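Glucose 1-dehydrogenase (Haloferax mediterranei, PDB 2B5W) catalyses the oxidation of D-glucose and several other aldoses to the corresponding aldonolactones, using NADP(+) in preference to NAD(+), with a catalytic zinc ion in each subunit. Local coordinates at residues V194-Y199 / F316-K321; H42-G47 / D57-G62; F177-G182 / T231-V236; G67-V70 / E76-E79. The protein carries 1 engineered substitution. All coordinates share one frame; numbering follows the deposited sequence.

Interaction 1 (V194-Y199 / F316-K321); sequences VDDKGY and FTKLPK. With K (potassium ion), chain E.
The close part of this contact is V194, whose branched side chain faces K318 and L319 and touches both. Its CG1 methyl rests on the K318 carbonyl oxygen O at 3.7 Å, while CG2 meets K318 CB at 4.0 Å. V194 points toward the other segment, and chi1 -58° gives both methyls partners there, CG2 also reaching L319 CD2 (4.4 Å). A compact valine suits this end, where backbone and the root of a lysine must be covered together. The outer side is looser. K318, extended beyond CG, brings NZ within 4.1 Å of D196 OD1, so the opposite charges probably attract without forming a salt bridge; both residues are exposed, as suits their polarity. Beyond V194 the chain makes a type I turn, D195 to G198, braced by an Asx turn in which D195 OD1 accepts from the backbone N of K197 at 2.8 Å. The carbonyl oxygens of K197 and G198 bind a potassium ion, whose site D172 and P173 complete. The contact ties the loop between helix 183-194 and strand 201-206 to the end of helix 306-318, with L319 packing on I152 of helix 149-164, A190 of helix 183-194 and L324 of helix 321-327.

Interaction 2 (H42-G47 / D57-G62); sequences HEVIAG and DHLVLG. With NAP (NADP nicotinamide-adenine-dinucleotide phosphate), chain I.
V44 packs on L59 and L61 in an apolar contact between helix 39-46 and the region of strand 58-60, L61 lying just past the strand. A single methyl does most of the work: V44 CG1, set opposite the backbone N by chi1 170°, lies 3.8 Å from L59 CD2 and equally 3.8 Å from L61 CD2, filling the gap between the two leucine ends. L59 crosses the valine at about a right angle, whereas L61 runs past it in the opposite direction. The other branch of L61, CD1, comes up against I45 CG1 at 4.1 Å, so one leucine is shared by two successive helix residues, one methyl to each. Branched aliphatic residues suit this seam, since they offer methyls in several directions. I45 and L59 both also touch V6 of strand 2-7.

Hydrogen bonds belong to the flanks and do not cross the seam. On the helix, E43 OE2 accepts from the O2D hydroxyl of the nicotinamide ribose of NADP at 2.6 Å. On the strand side, H58 ND1 donates to D57 OD1 at 2.9 Å, the acceptor lying almost in the imidazole plane. H58 NE2 is bonded to K18 NZ, and its ring stacks with that of H121, which together fix its rotation.

Chemically, then, the grip between helix and strand is purely dispersive and hydrophobic. It uses none of E43, which leaves the helix about a quarter-turn round from V44, roughly one turn from the substrate-binding T40, and whose carboxylate binds the ribose hydroxyl.

Interaction 3 (F177-G182 / T231-V236); sequences FVLGNG and TPVEDV. With NAP (NADP nicotinamide-adenine-dinucleotide phosphate), chain I.
The F177 ring carries L179 CD2 on one face, 3.4 Å above the plane over its centre, a CH-pi contact between neighbours on the same side of strand 175-179. V236 and V233 come to the ring obliquely. The closer is V236, whose CG2 lies 3.7 Å from F177 CE2 and 3.8 Å from CZ, the two side chains coming from opposite directions. F177 has CG trans to its backbone N (chi1 -176°), which carries the ring out to meet the valines. V233 touches it more lightly, CG1 standing 4.5 Å from CE2, and its other methyl, CG2, meets L179 CD2 at 4.2 Å. The same leucine methyl therefore touches both ring and V233, on sides about a right angle apart. Bulky residues on the strand and valines on the 3-10 turn (V233) and at the start of helix 236-239 (V236) suit this buried interface, which Y203, L205 and M243 also line. Past L179 come G180, N181 and G182, the last two binding NADP. G182 CA lies 3.4 Å from NAP O5B, closer than a side chain would allow. A central parallel strand leading through a GxGxxG turn into a helix is the signature of the dinucleotide-binding Rossmann fold.

Interaction 4 (G67-V70 / E76-E79); sequences GVVV and ELEE
V69 lies over the peptide carbonyl of E78: its CB is 3.5 Å from E78 O, and CG1 follows at 3.7 Å from the same oxygen. At chi1 171° CG1 stays by that oxygen, while CG2 lies equally near it and L77 CD1, at 4.2 Å. L77 is buried here, its side chain also touching A28 of strand 27-37 and L135 and R137 of strand 135-137, so a leucine suits the inner side of the loop. Strands 64-71 and 82-85 are consecutive and antiparallel, and 76-79 belongs to the long connection of this beta hairpin in the GroES-like domain. The chain returns alongside V69, whose backbone is hydrogen-bonded to G80 and D81. On the outer side, E79 approaches backbone: its CA is 3.7 Å from V69 O, and the extended side chain sets CD 3.8 Å from V70 O. No hydrogen bond spans the two segments, so van der Waals contact holds them. V70 points its side chain the other way, onto L29 and R31 of strand 27-37. E76, E78 and E79 are all exposed, an acidic surface consistent with a protein from an extreme halophile, and the backbone N of E78 is bonded to D81 OD2.

Interactions 2 and 3 lie in different domains yet touch the same NADP: the helix of 42-47 holds the nicotinamide ribose, while 177-182 runs beside the adenosine ribose and the pyrophosphate. Their centres are 29 Å apart and their nearest atoms about 10 Å. The catalytic zinc, bound by H63, E64 and the engineered C38, is about 9 Å from the V44 side chain of interaction 2. Interactions 1 and 3 share the nucleotide-binding domain, with centres 21 Å apart; helix 183-194 leads from G182 of the latter to V194 of the former. Interaction 4 shares the GroES-like domain with interaction 2, at 27 Å between centres, and is farthest from interaction 3, at 42 Å.

Interaction 1 (V194-Y199 / F316-K321)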
# COMPACT_ATOMS: atom_id res chain seq x y z
N VAL A 194 -18.05 -13.30 -4.94
CA VAL A 194 -18.92 -12.59 -5.86
C VAL A 194 -18.37 -11.25 -6.37
O VAL A 194 -19.05 -10.55 -7.15
CB VAL A 194 -20.38 -12.40 -5.29
CG1 VAL A 194 -20.99 -13.73 -4.98
CG2 VAL A 194 -20.39 -11.49 -4.08
N ASP A 195 -17.14 -10.94 -5.98
CA ASP A 195 -16.48 -9.69 -6.32
C ASP A 195 -16.36 -9.57 -7.84
O ASP A 195 -16.08 -10.54 -8.53
CB ASP A 195 -15.12 -9.65 -5.60
CG ASP A 195 -14.40 -8.30 -5.65
OD1 ASP A 195 -14.21 -7.72 -6.73
OD2 ASP A 195 -13.91 -7.82 -4.60
N ASP A 196 -16.59 -8.35 -8.33
CA ASP A 196 -16.44 -8.03 -9.75
C ASP A 196 -15.03 -8.31 -10.31
O ASP A 196 -14.88 -8.43 -11.52
CB ASP A 196 -16.79 -6.55 -10.02
CG ASP A 196 -18.28 -6.20 -9.80
OD1 ASP A 196 -19.16 -7.09 -9.86
OD2 ASP A 196 -18.65 -5.03 -9.58
N LYS A 197 -13.99 -8.41 -9.46
CA LYS A 197 -12.66 -8.80 -9.92
C LYS A 197 -12.61 -10.21 -10.53
O LYS A 197 -11.65 -10.56 -11.25
CB LYS A 197 -11.63 -8.75 -8.79
CG LYS A 197 -11.32 -7.36 -8.23
CD LYS A 197 -10.36 -6.61 -9.06
CE LYS A 197 -10.16 -5.18 -8.58
NZ LYS A 197 -11.34 -4.32 -8.88
N GLY A 198 -13.57 -11.06 -10.20
CA GLY A 198 -13.64 -12.39 -10.79
C GLY A 198 -12.54 -13.33 -10.35
O GLY A 198 -11.82 -13.94 -11.17
N TYR A 199 -12.38 -13.45 -9.06
CA TYR A 199 -11.44 -14.42 -8.49
C TYR A 199 -11.89 -15.84 -8.82
O TYR A 199 -13.09 -16.13 -8.87
CB TYR A 199 -11.38 -14.32 -6.99
CG TYR A 199 -10.89 -12.98 -6.52
CD1 TYR A 199 -9.53 -12.69 -6.55
CD2 TYR A 199 -11.76 -12.03 -5.99
CE1 TYR A 199 -9.04 -11.45 -6.11
CE2 TYR A 199 -11.27 -10.79 -5.55
CZ TYR A 199 -9.91 -10.52 -5.61
OH TYR A 199 -9.38 -9.29 -5.17
N PHE A 316 -24.88 -7.56 -0.48
CA PHE A 316 -25.76 -8.46 0.28
C PHE A 316 -26.68 -9.30 -0.60
O PHE A 316 -26.84 -10.49 -0.41
CB PHE A 316 -26.58 -7.63 1.25
CG PHE A 316 -27.53 -8.43 2.10
CD1 PHE A 316 -28.74 -8.78 1.65
CD2 PHE A 316 -27.19 -8.72 3.41
CE1 PHE A 316 -29.61 -9.53 2.45
CE2 PHE A 316 -28.06 -9.43 4.23
CZ PHE A 316 -29.26 -9.81 3.74
N THR A 317 -27.28 -8.67 -1.62
CA THR A 317 -28.18 -9.32 -2.55
C THR A 317 -27.56 -10.48 -3.34
O THR A 317 -28.24 -11.41 -3.79
CB THR A 317 -28.75 -8.25 -3.49
OG1 THR A 317 -29.46 -7.26 -2.71
CG2 THR A 317 -29.73 -8.79 -4.39
N LYS A 318 -26.22 -10.43 -3.47
CA LYS A 318 -25.48 -11.45 -4.18
C LYS A 318 -24.96 -12.59 -3.32
O LYS A 318 -24.46 -13.60 -3.83
CB LYS A 318 -24.27 -10.81 -4.86
CG LYS A 318 -24.62 -9.78 -5.86
CD LYS A 318 -23.39 -9.23 -6.61
CE LYS A 318 -23.76 -8.01 -7.45
NZ LYS A 318 -22.60 -7.04 -7.69
N LEU A 319 -25.03 -12.43 -2.02
CA LEU A 319 -24.51 -13.50 -1.14
C LEU A 319 -25.47 -14.70 -1.16
O LEU A 319 -26.69 -14.54 -1.21
CB LEU A 319 -24.30 -12.97 0.28
CG LEU A 319 -23.33 -11.81 0.42
CD1 LEU A 319 -23.36 -11.28 1.84
CD2 LEU A 319 -21.98 -12.14 -0.05
N PRO A 320 -24.97 -15.93 -1.14
CA PRO A 320 -25.89 -17.08 -1.15
C PRO A 320 -26.80 -17.16 0.07
O PRO A 320 -26.35 -16.82 1.19
CB PRO A 320 -24.95 -18.29 -1.21
CG PRO A 320 -23.67 -17.78 -1.55
CD PRO A 320 -23.56 -16.33 -1.09
N LYS A 321 -28.05 -17.63 -0.11
CA LYS A 321 -28.97 -17.69 1.03
C LYS A 321 -28.47 -18.68 2.05
O LYS A 321 -28.56 -18.42 3.24
CB LYS A 321 -30.37 -18.11 0.59
CG LYS A 321 -31.19 -16.91 0.21
CD LYS A 321 -30.65 -16.25 -1.03
CE LYS A 321 -31.53 -15.11 -1.51
NZ LYS A 321 -30.84 -14.22 -2.47
K K E . -10.02 -12.23 -12.61

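Interaction 2 (H42-G47 / D57-G62)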
# COMPACT_ATOMS: atom_id res chain seq x y z
N HIS A 42 -16.35 -7.96 21.81
CA HIS A 42 -15.70 -8.76 22.84
C HIS A 42 -14.44 -8.01 23.31
O HIS A 42 -14.14 -8.03 24.49
CB HIS A 42 -15.39 -10.14 22.30
CG HIS A 42 -16.62 -10.96 22.04
ND1 HIS A 42 -17.34 -11.55 23.05
CD2 HIS A 42 -17.26 -11.27 20.88
CE1 HIS A 42 -18.36 -12.22 22.53
NE2 HIS A 42 -18.33 -12.08 21.22
N GLU A 43 -13.75 -7.34 22.39
CA GLU A 43 -12.54 -6.57 22.76
C GLU A 43 -12.92 -5.42 23.70
O GLU A 43 -12.24 -5.17 24.68
CB GLU A 43 -11.81 -6.06 21.52
CG GLU A 43 -11.22 -7.15 20.64
CD GLU A 43 -10.88 -6.67 19.23
OE1 GLU A 43 -10.54 -5.48 19.07
OE2 GLU A 43 -10.96 -7.49 18.28
N VAL A 44 -14.04 -4.74 23.43
CA VAL A 44 -14.53 -3.67 24.31
C VAL A 44 -14.89 -4.23 25.70
O VAL A 44 -14.68 -3.57 26.72
CB VAL A 44 -15.80 -2.96 23.71
CG1 VAL A 44 -16.45 -2.02 24.72
CG2 VAL A 44 -15.43 -2.19 22.45
N ILE A 45 -15.49 -5.41 25.73
CA ILE A 45 -15.92 -6.01 27.02
C ILE A 45 -14.68 -6.36 27.83
O ILE A 45 -14.65 -6.13 29.03
CB ILE A 45 -16.77 -7.27 26.78
CG1 ILE A 45 -18.13 -6.85 26.21
CG2 ILE A 45 -17.00 -8.06 28.09
CD1 ILE A 45 -18.87 -8.02 25.52
N ALA A 46 -13.67 -6.91 27.15
CA ALA A 46 -12.40 -7.30 27.76
C ALA A 46 -11.53 -6.10 28.17
O ALA A 46 -10.67 -6.24 29.03
CB ALA A 46 -11.61 -8.17 26.80
N GLY A 47 -11.77 -4.94 27.56
CA GLY A 47 -10.93 -3.78 27.77
C GLY A 47 -11.25 -3.07 29.07
O GLY A 47 -11.97 -3.59 29.93
N ASP A 57 -20.82 6.26 33.69
CA ASP A 57 -20.40 5.09 34.44
C ASP A 57 -20.63 3.77 33.70
O ASP A 57 -20.52 2.69 34.29
CB ASP A 57 -21.09 5.03 35.83
CG ASP A 57 -22.60 4.80 35.75
OD1 ASP A 57 -23.17 4.53 34.67
OD2 ASP A 57 -23.32 4.87 36.77
N HIS A 58 -20.88 3.87 32.40
CA HIS A 58 -21.12 2.69 31.58
C HIS A 58 -20.89 3.07 30.12
O HIS A 58 -20.78 4.25 29.78
CB HIS A 58 -22.56 2.21 31.77
CG HIS A 58 -23.59 3.15 31.22
ND1 HIS A 58 -24.02 4.28 31.89
CD2 HIS A 58 -24.24 3.15 30.03
CE1 HIS A 58 -24.91 4.92 31.15
NE2 HIS A 58 -25.07 4.25 30.02
N LEU A 59 -20.87 2.04 29.27
CA LEU A 59 -20.87 2.22 27.84
C LEU A 59 -21.93 1.27 27.26
O LEU A 59 -21.84 0.06 27.44
CB LEU A 59 -19.51 1.87 27.26
CG LEU A 59 -19.43 1.81 25.72
CD1 LEU A 59 -19.67 3.18 25.14
CD2 LEU A 59 -18.10 1.30 25.31
N VAL A 60 -22.94 1.83 26.61
CA VAL A 60 -23.91 1.00 25.89
C VAL A 60 -23.17 0.38 24.70
O VAL A 60 -22.47 1.10 23.96
CB VAL A 60 -25.11 1.80 25.40
CG1 VAL A 60 -26.00 0.96 24.49
CG2 VAL A 60 -25.94 2.33 26.60
N LEU A 61 -23.27 -0.94 24.55
CA LEU A 61 -22.57 -1.65 23.52
C LEU A 61 -23.31 -1.57 22.18
O LEU A 61 -24.44 -1.15 22.13
CB LEU A 61 -22.38 -3.10 23.92
CG LEU A 61 -21.51 -3.38 25.15
CD1 LEU A 61 -21.63 -4.87 25.48
CD2 LEU A 61 -20.08 -2.98 24.89
N GLY A 62 -22.62 -2.04 21.13
CA GLY A 62 -23.21 -2.30 19.83
C GLY A 62 -22.93 -1.21 18.81
O GLY A 62 -23.31 -0.05 18.99
PA NAP I . -12.65 -12.83 15.59
O1A NAP I . -11.92 -12.82 16.85
O2A NAP I . -14.08 -13.37 15.72
O5B NAP I . -11.91 -13.71 14.51
C5B NAP I . -10.52 -13.81 14.39
C4B NAP I . -10.34 -15.23 13.88
O4B NAP I . -8.99 -15.38 13.50
C3B NAP I . -10.65 -16.31 14.94
O3B NAP I . -11.66 -17.21 14.52
C2B NAP I . -9.31 -17.01 15.15
O2B NAP I . -9.39 -18.42 15.26
C1B NAP I . -8.55 -16.66 13.89
N9A NAP I . -7.12 -16.62 14.13
C8A NAP I . -6.46 -15.82 15.03
N7A NAP I . -5.14 -16.09 14.95
C5A NAP I . -4.97 -17.10 14.03
C6A NAP I . -3.85 -17.79 13.54
N6A NAP I . -2.60 -17.58 14.00
N1A NAP I . -4.03 -18.76 12.58
C2A NAP I . -5.28 -19.04 12.07
N3A NAP I . -6.39 -18.37 12.55
C4A NAP I . -6.23 -17.41 13.49
O3 NAP I . -12.87 -11.35 15.05
PN NAP I . -13.73 -10.78 13.80
O1N NAP I . -13.74 -11.72 12.64
O2N NAP I . -15.01 -10.14 14.24
O5D NAP I . -12.58 -9.70 13.58
C5D NAP I . -11.37 -10.05 12.93
C4D NAP I . -10.30 -8.98 13.16
O4D NAP I . -10.73 -7.78 12.52
C3D NAP I . -10.08 -8.63 14.64
O3D NAP I . -8.71 -8.45 14.91
C2D NAP I . -10.86 -7.33 14.80
O2D NAP I . -10.46 -6.52 15.87
C1D NAP I . -10.64 -6.69 13.43
N1N NAP I . -11.67 -5.74 12.98
C2N NAP I . -11.19 -4.59 12.44
C3N NAP I . -12.07 -3.69 11.91
C7N NAP I . -11.44 -2.54 11.17
O7N NAP I . -12.38 -1.56 10.84
N7N NAP I . -10.10 -2.53 10.91
C4N NAP I . -13.45 -3.89 11.94
C5N NAP I . -13.93 -5.07 12.48
C6N NAP I . -13.02 -6.02 12.98
P2B NAP I . -9.56 -19.17 16.73
O1X NAP I . -10.84 -18.88 17.33
O2X NAP I . -9.36 -20.65 16.37
O3X NAP I . -8.43 -18.70 17.65

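Interaction 3 (F177-G182 / T231-V236)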
# COMPACT_ATOMS: atom_id res chain seq x y z
N PHE A 177 -7.03 -14.82 -0.64
CA PHE A 177 -6.74 -15.57 0.59
C PHE A 177 -7.16 -14.66 1.74
O PHE A 177 -6.59 -13.57 1.98
CB PHE A 177 -5.24 -15.85 0.61
CG PHE A 177 -4.72 -16.70 1.75
CD1 PHE A 177 -5.54 -17.58 2.44
CD2 PHE A 177 -3.35 -16.71 2.05
CE1 PHE A 177 -5.04 -18.43 3.42
CE2 PHE A 177 -2.84 -17.52 3.05
CZ PHE A 177 -3.69 -18.42 3.73
N VAL A 178 -8.16 -15.10 2.48
CA VAL A 178 -8.63 -14.39 3.64
C VAL A 178 -7.95 -15.05 4.83
O VAL A 178 -8.01 -16.27 4.99
CB VAL A 178 -10.16 -14.53 3.79
CG1 VAL A 178 -10.63 -13.95 5.11
CG2 VAL A 178 -10.89 -13.91 2.61
N LEU A 179 -7.30 -14.27 5.67
CA LEU A 179 -6.71 -14.79 6.88
C LEU A 179 -7.68 -14.58 8.04
O LEU A 179 -8.00 -13.44 8.41
CB LEU A 179 -5.38 -14.11 7.20
CG LEU A 179 -4.41 -13.94 6.05
CD1 LEU A 179 -3.17 -13.19 6.53
CD2 LEU A 179 -4.06 -15.19 5.32
N GLY A 180 -8.18 -15.66 8.63
CA GLY A 180 -9.15 -15.53 9.69
C GLY A 180 -10.50 -16.08 9.34
O GLY A 180 -11.04 -15.84 8.24
N ASN A 181 -11.05 -16.81 10.31
CA ASN A 181 -12.32 -17.50 10.14
C ASN A 181 -13.34 -17.01 11.13
O ASN A 181 -14.27 -17.71 11.49
CB ASN A 181 -12.13 -19.04 10.26
CG ASN A 181 -11.60 -19.45 11.61
OD1 ASN A 181 -10.83 -18.73 12.24
ND2 ASN A 181 -12.01 -20.63 12.07
N GLY A 182 -13.19 -15.77 11.59
CA GLY A 182 -14.21 -15.13 12.39
C GLY A 182 -15.30 -14.58 11.48
O GLY A 182 -15.25 -14.77 10.26
N THR A 231 0.16 -25.29 7.74
CA THR A 231 0.72 -24.48 6.69
C THR A 231 0.71 -23.02 7.11
O THR A 231 -0.33 -22.37 7.03
CB THR A 231 -0.10 -24.64 5.41
OG1 THR A 231 -0.16 -26.02 5.03
CG2 THR A 231 0.58 -23.93 4.24
N PRO A 232 1.85 -22.50 7.55
CA PRO A 232 1.99 -21.07 7.81
C PRO A 232 1.86 -20.27 6.54
O PRO A 232 2.03 -20.77 5.46
CB PRO A 232 3.42 -20.93 8.36
CG PRO A 232 3.82 -22.32 8.77
CD PRO A 232 3.10 -23.24 7.86
N VAL A 233 1.53 -19.00 6.72
CA VAL A 233 1.25 -18.11 5.61
C VAL A 233 2.41 -18.10 4.61
O VAL A 233 2.21 -18.16 3.41
CB VAL A 233 0.89 -16.69 6.11
CG1 VAL A 233 0.78 -15.70 4.92
CG2 VAL A 233 -0.42 -16.70 6.91
N GLU A 234 3.64 -18.04 5.12
CA GLU A 234 4.82 -18.00 4.23
C GLU A 234 5.00 -19.27 3.38
O GLU A 234 5.65 -19.24 2.33
CB GLU A 234 6.08 -17.59 5.00
CG GLU A 234 6.69 -18.66 5.89
CD GLU A 234 6.18 -18.63 7.32
OE1 GLU A 234 5.10 -18.02 7.59
OE2 GLU A 234 6.86 -19.23 8.18
N ASP A 235 4.42 -20.40 3.83
CA ASP A 235 4.50 -21.68 3.10
C ASP A 235 3.37 -21.87 2.10
O ASP A 235 3.34 -22.83 1.33
CB ASP A 235 4.43 -22.86 4.08
CG ASP A 235 5.66 -23.04 4.93
OD1 ASP A 235 6.61 -22.25 4.82
OD2 ASP A 235 5.74 -23.98 5.75
N VAL A 236 2.39 -20.96 2.11
CA VAL A 236 1.23 -21.14 1.25
C VAL A 236 1.55 -21.19 -0.24
O VAL A 236 0.95 -21.98 -0.95
CB VAL A 236 0.13 -20.08 1.63
CG1 VAL A 236 -0.92 -19.92 0.55
CG2 VAL A 236 -0.48 -20.40 2.97
PA NAP I . -12.65 -12.83 15.59
O1A NAP I . -11.92 -12.82 16.85
O2A NAP I . -14.08 -13.37 15.72
O5B NAP I . -11.91 -13.71 14.51
C5B NAP I . -10.52 -13.81 14.39
C4B NAP I . -10.34 -15.23 13.88
O4B NAP I . -8.99 -15.38 13.50
C3B NAP I . -10.65 -16.31 14.94
O3B NAP I . -11.66 -17.21 14.52
C2B NAP I . -9.31 -17.01 15.15
O2B NAP I . -9.39 -18.42 15.26
C1B NAP I . -8.55 -16.66 13.89
N9A NAP I . -7.12 -16.62 14.13
C8A NAP I . -6.46 -15.82 15.03
N7A NAP I . -5.14 -16.09 14.95
C5A NAP I . -4.97 -17.10 14.03
C6A NAP I . -3.85 -17.79 13.54
N6A NAP I . -2.60 -17.58 14.00
N1A NAP I . -4.03 -18.76 12.58
C2A NAP I . -5.28 -19.04 12.07
N3A NAP I . -6.39 -18.37 12.55
C4A NAP I . -6.23 -17.41 13.49
O3 NAP I . -12.87 -11.35 15.05
PN NAP I . -13.73 -10.78 13.80
O1N NAP I . -13.74 -11.72 12.64
O2N NAP I . -15.01 -10.14 14.24
O5D NAP I . -12.58 -9.70 13.58
C5D NAP I . -11.37 -10.05 12.93
C4D NAP I . -10.30 -8.98 13.16
O4D NAP I . -10.73 -7.78 12.52
C3D NAP I . -10.08 -8.63 14.64
O3D NAP I . -8.71 -8.45 14.91
C2D NAP I . -10.86 -7.33 14.80
O2D NAP I . -10.46 -6.52 15.87
C1D NAP I . -10.64 -6.69 13.43
N1N NAP I . -11.67 -5.74 12.98
C2N NAP I . -11.19 -4.59 12.44
C3N NAP I . -12.07 -3.69 11.91
C7N NAP I . -11.44 -2.54 11.17
O7N NAP I . -12.38 -1.56 10.84
N7N NAP I . -10.10 -2.53 10.91
C4N NAP I . -13.45 -3.89 11.94
C5N NAP I . -13.93 -5.07 12.48
C6N NAP I . -13.02 -6.02 12.98
P2B NAP I . -9.56 -19.17 16.73
O1X NAP I . -10.84 -18.88 17.33
O2X NAP I . -9.36 -20.65 16.37
O3X NAP I . -8.43 -18.70 17.65

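Interaction 4 (G67-V70 / E76-E79)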
# COMPACT_ATOMS: atom_id res chain seq x y z
N GLY A 67 -32.53 -0.43 12.33
CA GLY A 67 -33.71 0.02 13.01
C GLY A 67 -34.72 0.61 12.06
O GLY A 67 -34.47 0.63 10.85
N VAL A 68 -35.84 1.05 12.63
CA VAL A 68 -36.92 1.66 11.87
C VAL A 68 -37.08 3.11 12.40
O VAL A 68 -37.12 3.35 13.60
CB VAL A 68 -38.21 0.81 11.93
CG1 VAL A 68 -38.62 0.50 13.32
CG2 VAL A 68 -39.36 1.50 11.21
N VAL A 69 -37.17 4.07 11.48
CA VAL A 69 -37.35 5.47 11.85
C VAL A 69 -38.76 5.60 12.40
O VAL A 69 -39.73 5.18 11.76
CB VAL A 69 -37.18 6.42 10.64
CG1 VAL A 69 -37.59 7.87 11.03
CG2 VAL A 69 -35.76 6.38 10.13
N VAL A 70 -38.86 6.12 13.62
CA VAL A 70 -40.15 6.30 14.28
C VAL A 70 -40.51 7.79 14.38
O VAL A 70 -41.69 8.13 14.44
CB VAL A 70 -40.26 5.58 15.65
CG1 VAL A 70 -40.19 4.07 15.47
CG2 VAL A 70 -39.20 6.06 16.63
N GLU A 76 -35.15 14.60 6.16
CA GLU A 76 -35.84 14.13 4.95
C GLU A 76 -36.12 12.64 4.95
O GLU A 76 -36.63 12.10 3.98
CB GLU A 76 -35.01 14.47 3.73
CG GLU A 76 -34.97 15.96 3.47
CD GLU A 76 -34.13 16.29 2.27
OE1 GLU A 76 -32.89 16.26 2.41
OE2 GLU A 76 -34.70 16.55 1.20
N LEU A 77 -35.79 11.96 6.04
CA LEU A 77 -36.21 10.57 6.21
C LEU A 77 -37.70 10.51 6.46
O LEU A 77 -38.35 11.53 6.75
CB LEU A 77 -35.44 9.95 7.39
CG LEU A 77 -33.95 9.84 7.21
CD1 LEU A 77 -33.29 9.40 8.52
CD2 LEU A 77 -33.63 8.85 6.11
N GLU A 78 -38.25 9.31 6.33
CA GLU A 78 -39.66 9.04 6.53
C GLU A 78 -39.89 8.00 7.62
O GLU A 78 -39.12 7.06 7.79
CB GLU A 78 -40.27 8.52 5.22
CG GLU A 78 -40.14 9.51 4.09
CD GLU A 78 -40.83 9.05 2.82
OE1 GLU A 78 -40.23 8.29 2.03
OE2 GLU A 78 -41.98 9.44 2.61
N GLU A 79 -41.00 8.19 8.33
CA GLU A 79 -41.52 7.23 9.30
C GLU A 79 -41.69 5.86 8.65
O GLU A 79 -42.25 5.73 7.56
CB GLU A 79 -42.85 7.74 9.84
CG GLU A 79 -43.36 7.00 11.06
CD GLU A 79 -44.40 7.79 11.83
OE1 GLU A 79 -44.39 9.04 11.79
OE2 GLU A 79 -45.24 7.16 12.51